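Long-range contacts in Fe2OG dioxygenase domain-containing protein (Pseudomonas putida, PDB 4J25), which probably hydroxylates prolyl residues of protein substrates, apparently including elongation factor Tu, as an iron- and 2-oxoglutarate-dependent oxygenase: residues Phe130-Ala135 / Leu215-Trp220; Arg156-Val161 / Gly219-Arg224; Val161-Glu166 / His186-Val191. All blocks are in the same frame, centred on the assembly; numbering follows the deposited sequence.

Interaction 1: residues Phe130-Ala135 / Leu215-Trp220. With OGA (N-oxalylglycine), chain J.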
loop_
_atom_site.group_PDB
_atom_site.type_symbol
_atom_site.label_atom_id
_atom_site.label_comp_id
_atom_site.label_asym_id
_atom_site.label_seq_id
_atom_site.Cartn_x
_atom_site.Cartn_y
_atom_site.Cartn_z
ATOM N N PHE A 130 0.090 -3.906 11.284
ATOM C CA PHE A 130 -0.073 -3.711 9.857
ATOM C C PHE A 130 -0.644 -5.001 9.320
ATOM O O PHE A 130 -0.118 -6.082 9.601
ATOM C CB PHE A 130 1.277 -3.426 9.196
ATOM C CG PHE A 130 1.199 -3.236 7.701
ATOM C CD1 PHE A 130 1.747 -4.189 6.826
ATOM C CD2 PHE A 130 0.564 -2.118 7.161
ATOM C CE1 PHE A 130 1.673 -4.013 5.441
ATOM C CE2 PHE A 130 0.497 -1.935 5.788
ATOM C CZ PHE A 130 1.058 -2.896 4.919
ATOM N N GLU A 131 -1.745 -4.906 8.601
ATOM C CA GLU A 131 -2.349 -6.058 7.978
ATOM C C GLU A 131 -2.309 -5.823 6.477
ATOM O O GLU A 131 -2.548 -4.709 6.002
ATOM C CB GLU A 131 -3.788 -6.262 8.465
ATOM C CG GLU A 131 -4.723 -5.096 8.114
ATOM C CD GLU A 131 -6.180 -5.356 8.434
ATOM O OE1 GLU A 131 -6.518 -6.480 8.854
ATOM O OE2 GLU A 131 -6.994 -4.424 8.263
ATOM N N CYS A 132 -2.006 -6.866 5.719
ATOM C CA CYS A 132 -1.979 -6.730 4.278
ATOM C C CYS A 132 -2.308 -8.029 3.561
ATOM O O CYS A 132 -2.383 -9.107 4.173
ATOM C CB CYS A 132 -0.634 -6.191 3.827
ATOM S SG CYS A 132 0.712 -7.274 4.223
ATOM N N HIS A 133 -2.563 -7.908 2.260
ATOM C CA HIS A 133 -2.866 -9.054 1.428
ATOM C C HIS A 133 -2.640 -8.662 -0.012
ATOM O O HIS A 133 -2.606 -7.458 -0.340
ATOM C CB HIS A 133 -4.301 -9.553 1.641
ATOM C CG HIS A 133 -5.362 -8.612 1.161
ATOM N ND1 HIS A 133 -5.770 -8.555 -0.157
ATOM C CD2 HIS A 133 -6.129 -7.719 1.829
ATOM C CE1 HIS A 133 -6.729 -7.657 -0.281
ATOM N NE2 HIS A 133 -6.966 -7.137 0.908
ATOM N N PHE A 134 -2.485 -9.671 -0.861
ATOM C CA PHE A 134 -2.265 -9.443 -2.286
ATOM C C PHE A 134 -3.587 -9.181 -2.976
ATOM O O PHE A 134 -4.644 -9.566 -2.480
ATOM C CB PHE A 134 -1.564 -10.642 -2.953
ATOM C CG PHE A 134 -0.122 -10.783 -2.573
ATOM C CD1 PHE A 134 0.839 -9.964 -3.131
ATOM C CD2 PHE A 134 0.268 -11.714 -1.642
ATOM C CE1 PHE A 134 2.171 -10.091 -2.774
ATOM C CE2 PHE A 134 1.586 -11.842 -1.284
ATOM C CZ PHE A 134 2.542 -11.035 -1.845
ATOM N N ALA A 135 -3.527 -8.508 -4.119
ATOM C CA ALA A 135 -4.716 -8.258 -4.914
ATOM C C ALA A 135 -4.352 -8.344 -6.384
ATOM O O ALA A 135 -3.364 -7.760 -6.822
ATOM C CB ALA A 135 -5.312 -6.871 -4.574
ATOM N N LEU A 215 -1.419 -6.149 -10.577
ATOM C CA LEU A 215 -0.984 -6.748 -9.325
ATOM C C LEU A 215 -0.589 -5.728 -8.270
ATOM O O LEU A 215 0.125 -4.768 -8.570
ATOM C CB LEU A 215 0.223 -7.640 -9.585
ATOM C CG LEU A 215 0.098 -8.783 -10.581
ATOM C CD1 LEU A 215 1.357 -9.639 -10.472
ATOM C CD2 LEU A 215 -1.119 -9.604 -10.343
ATOM N N SER A 216 -1.029 -5.951 -7.032
ATOM C CA SER A 216 -0.650 -5.079 -5.916
ATOM C C SER A 216 -0.612 -5.817 -4.573
ATOM O O SER A 216 -1.080 -6.940 -4.451
ATOM C CB SER A 216 -1.639 -3.927 -5.794
ATOM O OG SER A 216 -2.937 -4.445 -5.626
ATOM N N LEU A 217 -0.031 -5.161 -3.579
ATOM C CA LEU A 217 -0.008 -5.649 -2.207
ATOM C C LEU A 217 -0.578 -4.495 -1.385
ATOM O O LEU A 217 0.031 -3.440 -1.264
ATOM C CB LEU A 217 1.426 -5.997 -1.816
ATOM C CG LEU A 217 1.729 -6.633 -0.467
ATOM C CD1 LEU A 217 0.844 -7.821 -0.201
ATOM C CD2 LEU A 217 3.191 -7.044 -0.412
ATOM N N THR A 218 -1.783 -4.710 -0.870
ATOM C CA THR A 218 -2.543 -3.662 -0.218
ATOM C C THR A 218 -2.665 -3.942 1.284
ATOM O O THR A 218 -2.808 -5.092 1.703
ATOM C CB THR A 218 -3.931 -3.531 -0.868
ATOM O OG1 THR A 218 -4.593 -2.368 -0.363
ATOM C CG2 THR A 218 -4.777 -4.772 -0.610
ATOM N N GLY A 219 -2.596 -2.890 2.095
ATOM C CA GLY A 219 -2.605 -3.063 3.529
ATOM C C GLY A 219 -3.003 -1.824 4.310
ATOM O O GLY A 219 -3.205 -0.749 3.733
ATOM N N TRP A 220 -3.058 -1.984 5.632
ATOM C CA TRP A 220 -3.477 -0.914 6.551
ATOM C C TRP A 220 -2.769 -1.052 7.867
ATOM O O TRP A 220 -2.633 -2.171 8.396
ATOM C CB TRP A 220 -4.989 -0.961 6.778
ATOM C CG TRP A 220 -5.706 -0.806 5.499
ATOM C CD1 TRP A 220 -6.060 0.360 4.890
ATOM C CD2 TRP A 220 -6.114 -1.861 4.623
ATOM N NE1 TRP A 220 -6.669 0.094 3.693
ATOM C CE2 TRP A 220 -6.698 -1.264 3.499
ATOM C CE3 TRP A 220 -6.011 -3.258 4.673
ATOM C CZ2 TRP A 220 -7.209 -2.009 2.448
ATOM C CZ3 TRP A 220 -6.505 -3.992 3.638
ATOM C CH2 TRP A 220 -7.101 -3.372 2.535
HETATM C C1 OGA J . -8.165 -0.991 -1.587
HETATM C C2 OGA J . -7.699 -0.061 -2.665
HETATM C C4 OGA J . -6.190 0.459 -4.549
HETATM C C5 OGA J . -5.077 -0.098 -5.369
HETATM O O1 OGA J . -7.772 -2.192 -1.637
HETATM O O2 OGA J . -8.918 -0.569 -0.638
HETATM O "O2'" OGA J . -8.228 1.034 -2.789
HETATM O O3 OGA J . -4.257 0.688 -5.906
HETATM N N1 OGA J . -6.622 -0.454 -3.544
HETATM O O4 OGA J . -4.949 -1.341 -5.527
HETATM O O HOH W 1 -3.913 -4.616 -8.059
#
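L217 sets its CD1 methyl over one face of the F134 ring, 3.7 Å from CD1 to the ring centroid, and on the sheet's other side, in the conformer described here, T218 CG2 lies over the imidazole of H133, 3.7 Å from its centroid. H133 and T218 lie side by side and point in one direction. The imidazole is fixed in rotation, because H133 ND1 donates to F134 O at 2.8 Å, the oxygen close to the ring plane but the nitrogen well above the carbonyl plane. CG sits between its own N and C (chi1 68°), a torsion that carries ND1 along the strand to the carbonyl of the next residue. Strands 129-137 and 214-222 are antiparallel neighbours in the larger sheet of the double-stranded beta helix, or jellyroll, of 2-oxoglutarate oxygenases. The pairs E131-W220, H133-T218 and A135-S216 each contribute two backbone hydrogen bonds. Between them C132 faces G219, CA to CA 3.8 Å, and F130 lays its ring toward G219, CZ 3.9 Å from G219 CA, leaving little room for a side chain there. Helix 103-123 covers this side through L109, Y108 and C105, joined at F134 by helix 53-67. The reverse side carries S216, T218 and W220 into the N-oxalylglycine pocket, where the edge of the indole meets the inhibitor, W220 CZ2 lying 3.8 Å from OGA O2.

Interaction 2: residues Arg156-Val161 / Gly219-Arg224. With OGA (N-oxalylglycine), chain J.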
loop_
_atom_site.group_PDB
_atom_site.type_symbol
_atom_site.label_atom_id
_atom_site.label_comp_id
_atom_site.label_asym_id
_atom_site.label_seq_id
_atom_site.Cartn_x
_atom_site.Cartn_y
_atom_site.Cartn_z
ATOM N N ARG A 156 -8.435 1.147 11.009
ATOM C CA ARG A 156 -7.468 1.449 9.964
ATOM C C ARG A 156 -7.227 2.939 9.897
ATOM O O ARG A 156 -8.144 3.728 9.716
ATOM C CB ARG A 156 -7.931 0.862 8.634
ATOM C CG ARG A 156 -8.261 -0.602 8.791
ATOM C CD ARG A 156 -8.588 -1.302 7.512
ATOM N NE ARG A 156 -9.702 -0.703 6.794
ATOM C CZ ARG A 156 -10.112 -1.121 5.598
ATOM N NH1 ARG A 156 -9.508 -2.147 5.004
ATOM N NH2 ARG A 156 -11.125 -0.526 4.999
ATOM N N MET A 157 -5.972 3.314 10.094
ATOM C CA MET A 157 -5.571 4.703 10.197
ATOM C C MET A 157 -4.747 5.161 8.990
ATOM O O MET A 157 -4.809 6.314 8.597
ATOM C CB MET A 157 -4.725 4.909 11.449
ATOM C CG MET A 157 -5.449 4.638 12.752
ATOM S SD MET A 157 -6.964 5.628 12.896
ATOM C CE MET A 157 -6.276 7.263 13.033
ATOM N N VAL A 158 -3.935 4.268 8.435
ATOM C CA VAL A 158 -3.069 4.627 7.325
ATOM C C VAL A 158 -3.069 3.483 6.330
ATOM O O VAL A 158 -2.924 2.340 6.719
ATOM C CB VAL A 158 -1.599 4.865 7.774
ATOM C CG1 VAL A 158 -0.722 5.228 6.553
ATOM C CG2 VAL A 158 -1.505 5.948 8.866
ATOM N N SER A 159 -3.217 3.804 5.056
ATOM C CA SER A 159 -3.300 2.816 3.995
ATOM C C SER A 159 -1.986 2.788 3.258
ATOM O O SER A 159 -1.334 3.805 3.132
ATOM C CB SER A 159 -4.395 3.197 3.004
ATOM O OG SER A 159 -5.633 3.360 3.664
ATOM N N ALA A 160 -1.605 1.624 2.756
ATOM C CA ALA A 160 -0.366 1.490 2.019
ATOM C C ALA A 160 -0.551 0.416 0.955
ATOM O O ALA A 160 -1.003 -0.699 1.241
ATOM C CB ALA A 160 0.780 1.143 2.956
ATOM N N VAL A 161 -0.224 0.778 -0.275
ATOM C CA VAL A 161 -0.327 -0.119 -1.409
ATOM C C VAL A 161 1.023 -0.175 -2.100
ATOM O O VAL A 161 1.584 0.872 -2.444
ATOM C CB VAL A 161 -1.329 0.397 -2.450
ATOM C CG1 VAL A 161 -1.660 -0.720 -3.446
ATOM C CG2 VAL A 161 -2.559 0.904 -1.799
ATOM N N GLY A 219 -2.596 -2.890 2.095
ATOM C CA GLY A 219 -2.605 -3.063 3.529
ATOM C C GLY A 219 -3.003 -1.824 4.310
ATOM O O GLY A 219 -3.205 -0.749 3.733
ATOM N N TRP A 220 -3.058 -1.984 5.632
ATOM C CA TRP A 220 -3.477 -0.914 6.551
ATOM C C TRP A 220 -2.769 -1.052 7.867
ATOM O O TRP A 220 -2.633 -2.171 8.396
ATOM C CB TRP A 220 -4.989 -0.961 6.778
ATOM C CG TRP A 220 -5.706 -0.806 5.499
ATOM C CD1 TRP A 220 -6.060 0.360 4.890
ATOM C CD2 TRP A 220 -6.114 -1.861 4.623
ATOM N NE1 TRP A 220 -6.669 0.094 3.693
ATOM C CE2 TRP A 220 -6.698 -1.264 3.499
ATOM C CE3 TRP A 220 -6.011 -3.258 4.673
ATOM C CZ2 TRP A 220 -7.209 -2.009 2.448
ATOM C CZ3 TRP A 220 -6.505 -3.992 3.638
ATOM C CH2 TRP A 220 -7.101 -3.372 2.535
ATOM N N PHE A 221 -2.263 0.072 8.356
ATOM C CA PHE A 221 -1.787 0.169 9.720
ATOM C C PHE A 221 -2.982 0.483 10.602
ATOM O O PHE A 221 -3.785 1.370 10.271
ATOM C CB PHE A 221 -0.758 1.294 9.862
ATOM C CG PHE A 221 0.496 1.097 9.058
ATOM C CD1 PHE A 221 1.539 0.339 9.568
ATOM C CD2 PHE A 221 0.643 1.690 7.817
ATOM C CE1 PHE A 221 2.705 0.148 8.838
ATOM C CE2 PHE A 221 1.799 1.500 7.084
ATOM C CZ PHE A 221 2.835 0.735 7.604
ATOM N N ARG A 222 -3.083 -0.208 11.737
ATOM C CA ARG A 222 -4.250 -0.115 12.595
ATOM C C ARG A 222 -3.917 0.266 14.027
ATOM O O ARG A 222 -2.834 -0.026 14.510
ATOM C CB ARG A 222 -4.982 -1.448 12.625
ATOM C CG ARG A 222 -5.299 -2.022 11.272
ATOM C CD ARG A 222 -6.169 -3.252 11.393
ATOM N NE ARG A 222 -5.475 -4.314 12.103
ATOM C CZ ARG A 222 -6.031 -5.460 12.483
ATOM N NH1 ARG A 222 -7.305 -5.713 12.226
ATOM N NH2 ARG A 222 -5.299 -6.359 13.123
ATOM N N ARG A 223 -4.862 0.940 14.677
ATOM C CA ARG A 223 -4.871 1.123 16.125
ATOM C C ARG A 223 -5.624 -0.024 16.775
ATOM O O ARG A 223 -6.380 -0.741 16.113
ATOM C CB ARG A 223 -5.640 2.393 16.518
ATOM C CG ARG A 223 -5.033 3.686 16.085
ATOM C CD ARG A 223 -5.949 4.864 16.457
ATOM N NE ARG A 223 -6.251 4.877 17.887
ATOM C CZ ARG A 223 -5.503 5.471 18.810
ATOM N NH1 ARG A 223 -4.407 6.133 18.461
ATOM N NH2 ARG A 223 -5.860 5.419 20.088
ATOM N N ARG A 224 -5.482 -0.140 18.091
ATOM C CA ARG A 224 -6.234 -1.108 18.858
ATOM C C ARG A 224 -7.755 -0.908 18.715
ATOM O O ARG A 224 -8.485 -1.861 18.455
ATOM C CB ARG A 224 -5.799 -1.029 20.331
ATOM C CG ARG A 224 -6.613 -1.864 21.317
ATOM C CD ARG A 224 -6.003 -1.750 22.714
ATOM N NE ARG A 224 -5.729 -0.355 23.067
ATOM C CZ ARG A 224 -6.612 0.480 23.608
ATOM N NH1 ARG A 224 -7.840 0.072 23.900
ATOM N NH2 ARG A 224 -6.264 1.729 23.875
HETATM C C1 OGA J . -8.165 -0.991 -1.587
HETATM C C2 OGA J . -7.699 -0.061 -2.665
HETATM C C4 OGA J . -6.190 0.459 -4.549
HETATM C C5 OGA J . -5.077 -0.098 -5.369
HETATM O O1 OGA J . -7.772 -2.192 -1.637
HETATM O O2 OGA J . -8.918 -0.569 -0.638
HETATM O "O2'" OGA J . -8.228 1.034 -2.789
HETATM O O3 OGA J . -4.257 0.688 -5.906
HETATM N N1 OGA J . -6.622 -0.454 -3.544
HETATM O O4 OGA J . -4.949 -1.341 -5.527
#
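This contact is an antiparallel strand pairing with a classic beta bulge, in the larger sheet of the double-stranded beta helix, where 156-163 runs beside 214-222 near the manganese site. At the bulge M157 and V158 both face F221: F221 O takes M157 N at 2.9 Å in a nearly straight bond (174°), and V158 N only weakly, at 3.4 Å. R156 pairs with R222, and the extra residue puts its side chain on the face of S159 and W220, along the indole. There the guanidinium covers the indole, its plane turned 38° from the ring, with R156 NH1 over the middle of the ring system and 3.3 Å from W220 CE2. This is a cation-pi contact, and R156 CD adds a CH-pi contact to the five-membered ring. A bend at chi3 (-58°) turns the arginine's end over the indole, while R156 NH2 bonds D148 O. W220 NE1 and S159 OG both hydrogen-bond OD2 of D148, a manganese ligand, and so act as a second shell. Replacing the indole of W220 by an alanine takes away the face that R156 lies against and is likely to leave D148 OD2 with one partner fewer and freer to shift at the metal. On the far side of the sheet V158 CB packs on F221 CD2 at 3.9 Å. From the bulge itself, M157 CG rests against R223 CG at 3.5 Å.

Interaction 3: residues Val161-Glu166 / His186-Val191; sequences VLYLNE and HDVEPV. With OGA (N-oxalylglycine), chain J.
Y163 lies against P190, and from CB outward its atoms link a strand end, a turn and a ligand. Its CB starts beside the turn, 3.6 Å from V191 O. With CG anti to its own carbonyl carbon (chi1 -59°), the ring packs on P190, whose CA stands over one face, 3.9 Å from the ring centroid, in a CH-pi contact. Close contacts come at the inner part of the ring: Y163 CG lies 3.5 Å from P190 CA, and Y163 CD1 lies 3.5 Å from P190 CB. Farther out, Y163 CE2 meets V188 CG1 at 4.1 Å, while S216 and V196 of neighbouring strands also touch this side chain. At the tip, OH is directed at O3 of the C5 carboxylate of N-oxalylglycine, which lies at the edge of the ring and in its plane; the two oxygens are modelled too close for their separation to be trusted. R214 NH1 hydrogen-bonds the same inhibitor.

The turn over the ring is held from the next position but one. N165 ND2 donates to P190 O at 2.8 Å, almost straight (170°), and the bond lies both in the carbonyl plane and in the plane of the amide. The other end of that amide is engaged too, since N165 OD1 accepts from L215 N, so the group is gripped at both ends and its flip is fixed. P190 itself is the centre of an inverse gamma turn, closed weakly by V191 N on E189 O. V161, two residues earlier on the strand, also lines the pocket, its CG1 3.8 Å from OGA O3. A tyrosine at the C5 carboxylate of a 2-oxoglutarate analogue, with an arginine also bonding the ligand, is in keeping with the co-substrate pocket of a double-stranded beta-helix oxygenase.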
loop_
_atom_site.group_PDB
_atom_site.type_symbol
_atom_site.label_atom_id
_atom_site.label_comp_id
_atom_site.label_asym_id
_atom_site.label_seq_id
_atom_site.Cartn_x
_atom_site.Cartn_y
_atom_site.Cartn_z
ATOM N N VAL A 161 -0.224 0.778 -0.275
ATOM C CA VAL A 161 -0.327 -0.119 -1.409
ATOM C C VAL A 161 1.023 -0.175 -2.100
ATOM O O VAL A 161 1.584 0.872 -2.444
ATOM C CB VAL A 161 -1.329 0.397 -2.450
ATOM C CG1 VAL A 161 -1.660 -0.720 -3.446
ATOM C CG2 VAL A 161 -2.559 0.904 -1.799
ATOM N N LEU A 162 1.538 -1.388 -2.304
ATOM C CA LEU A 162 2.758 -1.583 -3.080
ATOM C C LEU A 162 2.381 -2.177 -4.439
ATOM O O LEU A 162 1.667 -3.180 -4.508
ATOM C CB LEU A 162 3.749 -2.499 -2.338
ATOM C CG LEU A 162 5.056 -2.789 -3.114
ATOM C CD1 LEU A 162 5.957 -1.581 -3.183
ATOM C CD2 LEU A 162 5.795 -3.941 -2.476
ATOM N N TYR A 163 2.818 -1.546 -5.526
ATOM C CA TYR A 163 2.507 -2.079 -6.857
ATOM C C TYR A 163 3.638 -2.975 -7.378
ATOM O O TYR A 163 4.792 -2.844 -6.980
ATOM C CB TYR A 163 2.128 -0.958 -7.844
ATOM C CG TYR A 163 0.924 -0.176 -7.353
ATOM C CD1 TYR A 163 -0.338 -0.739 -7.362
ATOM C CD2 TYR A 163 1.059 1.103 -6.847
ATOM C CE1 TYR A 163 -1.438 -0.044 -6.882
ATOM C CE2 TYR A 163 -0.038 1.802 -6.371
ATOM C CZ TYR A 163 -1.280 1.222 -6.404
ATOM O OH TYR A 163 -2.371 1.905 -5.927
ATOM N N LEU A 164 3.279 -3.901 -8.259
ATOM C CA LEU A 164 4.132 -5.041 -8.574
ATOM C C LEU A 164 4.282 -5.294 -10.072
ATOM O O LEU A 164 4.797 -6.333 -10.476
ATOM C CB LEU A 164 3.529 -6.286 -7.948
ATOM C CG LEU A 164 3.354 -6.248 -6.427
ATOM C CD1 LEU A 164 2.658 -7.500 -5.946
ATOM C CD2 LEU A 164 4.703 -6.077 -5.748
ATOM N N ASN A 165 3.836 -4.356 -10.902
ATOM C CA ASN A 165 3.735 -4.650 -12.331
ATOM C C ASN A 165 4.884 -4.106 -13.163
ATOM O O ASN A 165 5.084 -2.894 -13.266
ATOM C CB ASN A 165 2.422 -4.122 -12.867
ATOM C CG ASN A 165 1.259 -4.513 -12.003
ATOM O OD1 ASN A 165 0.858 -5.680 -11.965
ATOM N ND2 ASN A 165 0.699 -3.535 -11.294
ATOM N N GLU A 166 5.618 -5.026 -13.780
ATOM C CA GLU A 166 6.726 -4.672 -14.641
ATOM C C GLU A 166 6.206 -4.171 -15.982
ATOM O O GLU A 166 5.211 -4.680 -16.493
ATOM C CB GLU A 166 7.624 -5.892 -14.857
ATOM C CG GLU A 166 8.163 -6.499 -13.557
ATOM C CD GLU A 166 9.060 -5.540 -12.804
ATOM O OE1 GLU A 166 9.273 -5.731 -11.576
ATOM O OE2 GLU A 166 9.550 -4.587 -13.451
ATOM N N HIS A 186 -4.979 13.199 -8.286
ATOM C CA HIS A 186 -3.662 12.666 -8.655
ATOM C C HIS A 186 -3.759 11.187 -9.016
ATOM O O HIS A 186 -4.209 10.388 -8.194
ATOM C CB HIS A 186 -2.680 12.829 -7.489
ATOM C CG HIS A 186 -1.296 12.328 -7.779
ATOM N ND1 HIS A 186 -0.532 12.826 -8.810
ATOM C CD2 HIS A 186 -0.539 11.376 -7.179
ATOM C CE1 HIS A 186 0.633 12.211 -8.838
ATOM N NE2 HIS A 186 0.656 11.326 -7.856
ATOM N N ASP A 187 -3.344 10.832 -10.238
ATOM C CA ASP A 187 -3.270 9.447 -10.668
ATOM C C ASP A 187 -1.917 8.829 -10.299
ATOM O O ASP A 187 -0.874 9.446 -10.481
ATOM C CB ASP A 187 -3.468 9.345 -12.184
ATOM C CG ASP A 187 -4.899 9.610 -12.598
ATOM O OD1 ASP A 187 -5.711 9.912 -11.706
ATOM O OD2 ASP A 187 -5.220 9.523 -13.804
ATOM N N VAL A 188 -1.945 7.600 -9.796
ATOM C CA VAL A 188 -0.737 6.805 -9.662
ATOM C C VAL A 188 -0.778 5.603 -10.606
ATOM O O VAL A 188 -1.705 4.796 -10.547
ATOM C CB VAL A 188 -0.581 6.290 -8.214
ATOM C CG1 VAL A 188 0.713 5.467 -8.078
ATOM C CG2 VAL A 188 -0.554 7.441 -7.262
ATOM N N GLU A 189 0.215 5.474 -11.478
ATOM C CA GLU A 189 0.342 4.270 -12.294
ATOM C C GLU A 189 0.903 3.159 -11.419
ATOM O O GLU A 189 1.850 3.379 -10.681
ATOM C CB GLU A 189 1.249 4.475 -13.519
ATOM C CG GLU A 189 0.672 5.422 -14.553
ATOM C CD GLU A 189 1.414 5.395 -15.883
ATOM O OE1 GLU A 189 2.100 4.386 -16.178
ATOM O OE2 GLU A 189 1.302 6.392 -16.636
ATOM N N PRO A 190 0.310 1.969 -11.501
ATOM C CA PRO A 190 0.685 0.827 -10.651
ATOM C C PRO A 190 1.981 0.159 -11.121
ATOM O O PRO A 190 2.011 -1.029 -11.434
ATOM C CB PRO A 190 -0.508 -0.101 -10.811
ATOM C CG PRO A 190 -0.933 0.139 -12.252
ATOM C CD PRO A 190 -0.739 1.613 -12.474
ATOM N N VAL A 191 3.048 0.949 -11.128
ATOM C CA VAL A 191 4.368 0.563 -11.616
ATOM C C VAL A 191 5.166 -0.198 -10.553
ATOM O O VAL A 191 5.145 0.149 -9.375
ATOM C CB VAL A 191 5.130 1.834 -12.017
ATOM C CG1 VAL A 191 6.615 1.569 -12.217
ATOM C CG2 VAL A 191 4.510 2.415 -13.275
HETATM C C1 OGA J . -8.165 -0.991 -1.587
HETATM C C2 OGA J . -7.699 -0.061 -2.665
HETATM C C4 OGA J . -6.190 0.459 -4.549
HETATM C C5 OGA J . -5.077 -0.098 -5.369
HETATM O O1 OGA J . -7.772 -2.192 -1.637
HETATM O O2 OGA J . -8.918 -0.569 -0.638
HETATM O "O2'" OGA J . -8.228 1.034 -2.789
HETATM O O3 OGA J . -4.257 0.688 -5.906
HETATM N N1 OGA J . -6.622 -0.454 -3.544
HETATM O O4 OGA J . -4.949 -1.341 -5.527
#

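From the N terminus, strand 129-137 comes first and pairs with 214-222, near the C terminus, closing the widest loop, interaction 1. Strand 156-163 follows and meets the same late strand in interaction 2, so 214-222 lies between the two, and G219 and W220 serve both contacts. Interaction 3 closes a short loop within both of the others, joining the end of 156-163 to the turn after strand 185-188 and thus the larger sheet to the smaller. Direct touches bind the set: F130 packs on F221 between interactions 1 and 2, and L217 O meets L162 N between 1 and 3. All three border N-oxalylglycine.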